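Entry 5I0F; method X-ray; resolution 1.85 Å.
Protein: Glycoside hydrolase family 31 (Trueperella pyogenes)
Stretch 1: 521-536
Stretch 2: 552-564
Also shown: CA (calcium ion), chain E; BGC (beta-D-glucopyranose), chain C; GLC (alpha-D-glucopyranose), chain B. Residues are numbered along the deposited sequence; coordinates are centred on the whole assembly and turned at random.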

# COMPACT_ATOMS: atom_id res chain seq x y z
N GLY A 521 1.93 12.84 0.44
CA GLY A 521 3.01 13.09 1.40
C GLY A 521 4.05 11.99 1.54
O GLY A 521 5.18 12.26 1.95
N SER A 522 3.69 10.75 1.18
CA SER A 522 4.64 9.64 1.17
C SER A 522 5.89 9.86 0.29
O SER A 522 6.95 9.28 0.57
CB SER A 522 3.95 8.32 0.80
OG SER A 522 3.03 7.95 1.81
N GLN A 523 5.78 10.74 -0.71
CA GLN A 523 6.89 11.08 -1.61
C GLN A 523 8.16 11.52 -0.83
O GLN A 523 9.29 11.23 -1.25
CB GLN A 523 6.50 12.21 -2.56
CG GLN A 523 5.36 11.92 -3.54
CD GLN A 523 3.97 12.32 -3.04
OE1 GLN A 523 3.71 12.38 -1.84
NE2 GLN A 523 3.06 12.55 -3.99
N ALA A 524 7.97 12.20 0.31
CA ALA A 524 9.07 12.70 1.12
C ALA A 524 9.73 11.68 2.05
O ALA A 524 10.77 11.99 2.65
CB ALA A 524 8.59 13.91 1.95
N HIS A 525 9.17 10.48 2.19
CA HIS A 525 9.54 9.58 3.28
C HIS A 525 10.00 8.23 2.78
O HIS A 525 9.25 7.26 2.80
CB HIS A 525 8.35 9.43 4.26
CG HIS A 525 7.90 10.73 4.85
ND1 HIS A 525 8.72 11.52 5.64
CD2 HIS A 525 6.72 11.38 4.78
CE1 HIS A 525 8.06 12.60 6.01
NE2 HIS A 525 6.86 12.55 5.48
N GLY A 526 11.25 8.17 2.35
CA GLY A 526 11.93 6.92 2.07
C GLY A 526 11.59 6.24 0.77
O GLY A 526 11.29 6.91 -0.24
N LEU A 527 11.64 4.90 0.83
CA LEU A 527 11.52 3.99 -0.29
C LEU A 527 10.25 3.16 -0.19
O LEU A 527 9.66 3.02 0.91
CB LEU A 527 12.69 3.00 -0.27
CG LEU A 527 14.05 3.44 -0.76
CD1 LEU A 527 14.51 4.77 -0.22
CD2 LEU A 527 15.06 2.33 -0.50
N TYR A 528 9.82 2.62 -1.33
CA TYR A 528 8.57 1.87 -1.45
C TYR A 528 8.74 0.61 -2.25
O TYR A 528 9.52 0.57 -3.19
CB TYR A 528 7.43 2.75 -2.00
CG TYR A 528 7.13 3.84 -1.01
CD1 TYR A 528 7.88 5.01 -0.98
CD2 TYR A 528 6.19 3.64 0.00
CE1 TYR A 528 7.69 5.97 0.01
CE2 TYR A 528 5.96 4.61 0.97
CZ TYR A 528 6.72 5.76 0.97
OH TYR A 528 6.50 6.67 1.98
N TRP A 529 8.02 -0.45 -1.87
CA TRP A 529 7.95 -1.64 -2.71
C TRP A 529 6.48 -1.96 -2.95
O TRP A 529 5.61 -1.51 -2.21
CB TRP A 529 8.77 -2.81 -2.16
CG TRP A 529 8.04 -3.78 -1.26
CD1 TRP A 529 7.56 -5.00 -1.62
CD2 TRP A 529 7.75 -3.62 0.13
NE1 TRP A 529 6.92 -5.59 -0.55
CE2 TRP A 529 7.05 -4.77 0.55
CE3 TRP A 529 8.02 -2.62 1.08
CZ2 TRP A 529 6.60 -4.96 1.86
CZ3 TRP A 529 7.56 -2.80 2.38
CH2 TRP A 529 6.85 -3.96 2.76
N ALA A 530 6.22 -2.74 -4.00
CA ALA A 530 4.87 -2.98 -4.51
C ALA A 530 4.03 -4.00 -3.72
O ALA A 530 2.93 -4.30 -4.10
CB ALA A 530 4.97 -3.43 -5.96
N GLY A 531 4.54 -4.48 -2.59
CA GLY A 531 3.77 -5.37 -1.71
C GLY A 531 3.80 -6.83 -2.11
O GLY A 531 4.78 -7.31 -2.72
N ASP A 532 2.73 -7.53 -1.76
CA ASP A 532 2.72 -8.99 -1.79
C ASP A 532 2.11 -9.55 -3.05
O ASP A 532 0.97 -9.23 -3.38
CB ASP A 532 1.88 -9.51 -0.63
CG ASP A 532 2.46 -9.18 0.72
OD1 ASP A 532 3.65 -8.81 0.80
OD2 ASP A 532 1.72 -9.36 1.72
N GLU A 533 2.84 -10.44 -3.74
CA GLU A 533 2.29 -11.12 -4.90
C GLU A 533 2.73 -12.57 -5.05
O GLU A 533 3.73 -13.00 -4.48
CB GLU A 533 2.62 -10.36 -6.22
CG GLU A 533 1.48 -9.48 -6.80
CD GLU A 533 0.29 -10.25 -7.36
OE1 GLU A 533 -0.01 -11.39 -6.88
OE2 GLU A 533 -0.40 -9.73 -8.28
N ASP A 534 1.98 -13.28 -5.88
CA ASP A 534 2.34 -14.61 -6.35
C ASP A 534 3.46 -14.53 -7.40
O ASP A 534 3.72 -13.48 -7.99
CB ASP A 534 1.11 -15.28 -6.98
CG ASP A 534 0.07 -15.68 -5.94
OD1 ASP A 534 0.39 -16.52 -5.06
OD2 ASP A 534 -1.06 -15.15 -5.98
N SER A 535 4.14 -15.66 -7.60
CA SER A 535 5.16 -15.78 -8.61
C SER A 535 4.55 -16.18 -9.94
O SER A 535 4.63 -17.35 -10.36
CB SER A 535 6.25 -16.79 -8.21
OG SER A 535 7.01 -16.30 -7.11
N THR A 536 3.97 -15.19 -10.60
CA THR A 536 3.27 -15.37 -11.88
C THR A 536 3.65 -14.31 -12.91
O THR A 536 4.08 -13.19 -12.55
CB THR A 536 1.75 -15.31 -11.70
OG1 THR A 536 1.33 -14.00 -11.31
CG2 THR A 536 1.25 -16.35 -10.69
CA CA E . 0.68 -18.96 -5.72
C2 BGC C . 5.23 -7.86 3.89
C3 BGC C . 6.10 -9.07 3.50
C4 BGC C . 6.76 -9.64 4.75
C5 BGC C . 5.72 -9.98 5.82
C6 BGC C . 6.43 -10.36 7.11
C1 BGC C . 4.88 -7.66 5.39
O2 BGC C . 4.36 -7.29 2.90
O3 BGC C . 7.07 -8.68 2.52
O4 BGC C . 7.53 -10.82 4.41
O5 BGC C . 4.77 -8.91 6.09
O6 BGC C . 5.50 -10.89 8.06
C1 GLC B . 0.78 -12.76 4.92
C2 GLC B . 1.80 -11.89 4.17
C3 GLC B . 1.94 -10.53 4.84
C4 GLC B . 0.57 -9.86 4.91
C5 GLC B . -0.35 -10.78 5.71
C6 GLC B . -1.75 -10.22 5.89
O2 GLC B . 3.05 -12.57 4.11
O3 GLC B . 2.85 -9.72 4.08
O4 GLC B . 0.69 -8.56 5.52
O5 GLC B . -0.46 -12.07 5.07
O6 GLC B . -2.50 -10.24 4.66
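Stretch 2, residues 552-564: ACGILYWGWDLAG

How does the second stretch run against the first? It lies alongside in the same direction, from Ile-555 opposite Gln-523 to Gly-564 beside Ser-535. In the middle both chains are extended: strand 527-529 pairs in parallel with a strand around residues 558-561, the axes approaching to 4.6 Å and their directions differing by 34°, with a crossing angle of -34°. Tyr-528 is in register with Trp-558 (CA to CA 4.8 Å) and Trp-529 with Gly-559 (CA to CA 4.6 Å). The backbone of Tyr-528 reaches both ways along its neighbour, as parallel pairing requires: its N donates to Tyr-557 O at 2.9 Å, and its O accepts from Gly-559 N at 2.8 Å. A weak bond from Ala-530 N to Gly-559 O, 3.0 Å, continues the ladder.

What do the two tyrosines, which cover the most surface, rest against? Tyr-557 points its CA-to-CB bond toward the first stretch, and its CB packs 3.6 Å from Leu-527 CG. Its ring reaches Gly-526, with Tyr-557 CD2 3.8 Å from Gly-526 O; water 2 joins the same carbonyl to the backbone N of Tyr-557. Tyr-528, with chi1 in the m well, shares a face of the sheet with Trp-558 but lays its ring against Ile-555. Tyr-528 CD1 is 3.8 Å from Ile-555 CG2, while CD1 of Ile-555 sits over one face of the ring. Both chi angles of Ile-555 are m, and the end of its side chain comes nearer to the first stretch than its sideways CA-to-CB bond alone would suggest.

What holds the stretches together before the strands begin? Gln-523, in a short 3-10 segment, covers nearly as much as the tyrosines. Its side chain crosses to the loop, where Gln-523 NE2 donates to Cys-553 O at 2.8 Å, while Gln-523 OE1 accepts from Gly-521 N at 2.9 Å. Gln-523 CG lies 3.2 Å from Gly-554 O, so the contact is tight. A CB on Gly-554 would fall 3.0 Å from Gln-523 CG, a clash, and the backbone angles there also call for glycine. Water 1 adds a bridge, donating to Gln-523 O and Gly-554 O and accepting from Leu-556 N.

How does the contact continue after Trp-529? Ala-530 turns its CB toward the second stretch, 3.7 Å from Trp-558 CZ2 and 4.0 Å from Trp-560 CB. Water then fills the gap: water 4 links Gly-531 O to Asp-561 N, and water 5 accepts from Glu-533 N and donates to Asp-561 OD2. The chains come close again at a type II turn from Asp-561 to Gly-564, with Ser-535 OG donating to Ala-563 O at 2.6 Å. Gly-564 fits here without a side chain; a CB would lie 2.5 Å from Asp-534 O and 2.6 Å from Ser-535 CA, both clashes.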

# COMPACT_ATOMS: atom_id res chain seq x y z
N ALA A 552 4.76 8.21 -11.51
CA ALA A 552 3.95 9.30 -12.04
C ALA A 552 3.19 10.11 -10.96
O ALA A 552 2.58 11.14 -11.29
CB ALA A 552 2.98 8.77 -13.10
N CYS A 553 3.24 9.67 -9.70
CA CYS A 553 2.72 10.45 -8.57
C CYS A 553 3.82 10.87 -7.59
O CYS A 553 3.53 11.35 -6.49
CB CYS A 553 1.64 9.63 -7.86
SG CYS A 553 0.32 9.19 -9.02
N GLY A 554 5.07 10.72 -8.00
CA GLY A 554 6.20 11.19 -7.23
C GLY A 554 6.81 10.21 -6.26
O GLY A 554 7.59 10.63 -5.41
N ILE A 555 6.48 8.92 -6.37
CA ILE A 555 7.13 7.88 -5.58
C ILE A 555 8.33 7.45 -6.40
O ILE A 555 8.20 6.64 -7.34
CB ILE A 555 6.19 6.68 -5.31
CG1 ILE A 555 4.96 7.11 -4.51
CG2 ILE A 555 6.93 5.56 -4.58
CD1 ILE A 555 5.25 7.62 -3.11
N LEU A 556 9.49 7.99 -6.06
CA LEU A 556 10.71 7.87 -6.86
C LEU A 556 11.46 6.56 -6.63
O LEU A 556 11.88 5.91 -7.59
CB LEU A 556 11.64 9.05 -6.56
CG LEU A 556 12.96 9.24 -7.32
CD1 LEU A 556 12.65 9.46 -8.77
CD2 LEU A 556 13.73 10.44 -6.80
N TYR A 557 11.66 6.20 -5.37
CA TYR A 557 12.50 5.08 -4.98
C TYR A 557 11.64 3.82 -4.78
O TYR A 557 11.35 3.42 -3.64
CB TYR A 557 13.28 5.43 -3.71
CG TYR A 557 14.10 6.70 -3.75
CD1 TYR A 557 15.31 6.74 -4.44
CD2 TYR A 557 13.70 7.85 -3.07
CE1 TYR A 557 16.08 7.90 -4.48
CE2 TYR A 557 14.46 9.01 -3.10
CZ TYR A 557 15.66 9.02 -3.78
OH TYR A 557 16.44 10.14 -3.84
N TRP A 558 11.23 3.24 -5.89
CA TRP A 558 10.28 2.16 -5.91
C TRP A 558 10.96 0.88 -6.33
O TRP A 558 11.82 0.87 -7.21
CB TRP A 558 9.16 2.50 -6.88
CG TRP A 558 8.14 1.43 -7.08
CD1 TRP A 558 6.94 1.32 -6.47
CD2 TRP A 558 8.24 0.31 -7.96
NE1 TRP A 558 6.28 0.19 -6.91
CE2 TRP A 558 7.06 -0.44 -7.83
CE3 TRP A 558 9.22 -0.12 -8.88
CZ2 TRP A 558 6.82 -1.59 -8.58
CZ3 TRP A 558 8.99 -1.27 -9.60
CH2 TRP A 558 7.80 -1.99 -9.45
N GLY A 559 10.54 -0.22 -5.73
CA GLY A 559 10.89 -1.56 -6.20
C GLY A 559 9.80 -2.56 -5.94
O GLY A 559 8.65 -2.22 -5.65
N TRP A 560 10.16 -3.83 -6.06
CA TRP A 560 9.20 -4.93 -5.94
C TRP A 560 9.97 -6.22 -5.64
O TRP A 560 11.20 -6.27 -5.76
CB TRP A 560 8.36 -5.07 -7.24
CG TRP A 560 9.16 -5.52 -8.48
CD1 TRP A 560 10.25 -4.91 -9.02
CD2 TRP A 560 8.92 -6.69 -9.29
NE1 TRP A 560 10.71 -5.61 -10.11
CE2 TRP A 560 9.91 -6.71 -10.30
CE3 TRP A 560 7.96 -7.71 -9.27
CZ2 TRP A 560 9.97 -7.71 -11.28
CZ3 TRP A 560 8.01 -8.69 -10.24
CH2 TRP A 560 9.02 -8.69 -11.23
N ASP A 561 9.24 -7.23 -5.19
CA ASP A 561 9.81 -8.57 -4.95
C ASP A 561 9.98 -9.24 -6.30
O ASP A 561 9.01 -9.73 -6.88
CB ASP A 561 8.87 -9.41 -4.12
CG ASP A 561 8.55 -8.82 -2.74
OD1 ASP A 561 9.30 -7.96 -2.19
OD2 ASP A 561 7.51 -9.25 -2.22
N LEU A 562 11.18 -9.24 -6.85
CA LEU A 562 11.31 -9.71 -8.23
C LEU A 562 10.87 -11.18 -8.33
O LEU A 562 11.21 -12.00 -7.49
CB LEU A 562 12.74 -9.48 -8.77
CG LEU A 562 13.90 -10.28 -8.19
CD1 LEU A 562 14.12 -11.62 -8.89
CD2 LEU A 562 15.19 -9.47 -8.23
N ALA A 563 10.04 -11.47 -9.35
CA ALA A 563 9.46 -12.77 -9.60
C ALA A 563 8.49 -13.29 -8.55
O ALA A 563 8.13 -14.47 -8.58
CB ALA A 563 10.56 -13.80 -9.90
N GLY A 564 8.03 -12.43 -7.64
CA GLY A 564 7.08 -12.80 -6.61
C GLY A 564 7.70 -13.47 -5.37
O GLY A 564 8.71 -14.20 -5.45
O HOH W 1 9.29 9.66 -3.55
O HOH W 2 10.13 6.96 -2.87
O HOH W 3 6.26 -8.37 0.03
O HOH W 4 6.51 -6.55 -4.72
O HOH W 5 5.75 -10.53 -3.88
O HOH W 6 2.81 -18.08 -6.34
O HOH W 7 1.23 -18.66 -3.26
O HOH W 8 1.24 -21.10 -5.10
O HOH W 9 -1.77 -19.11 -5.05
O HOH W 10 -0.31 -18.63 -7.81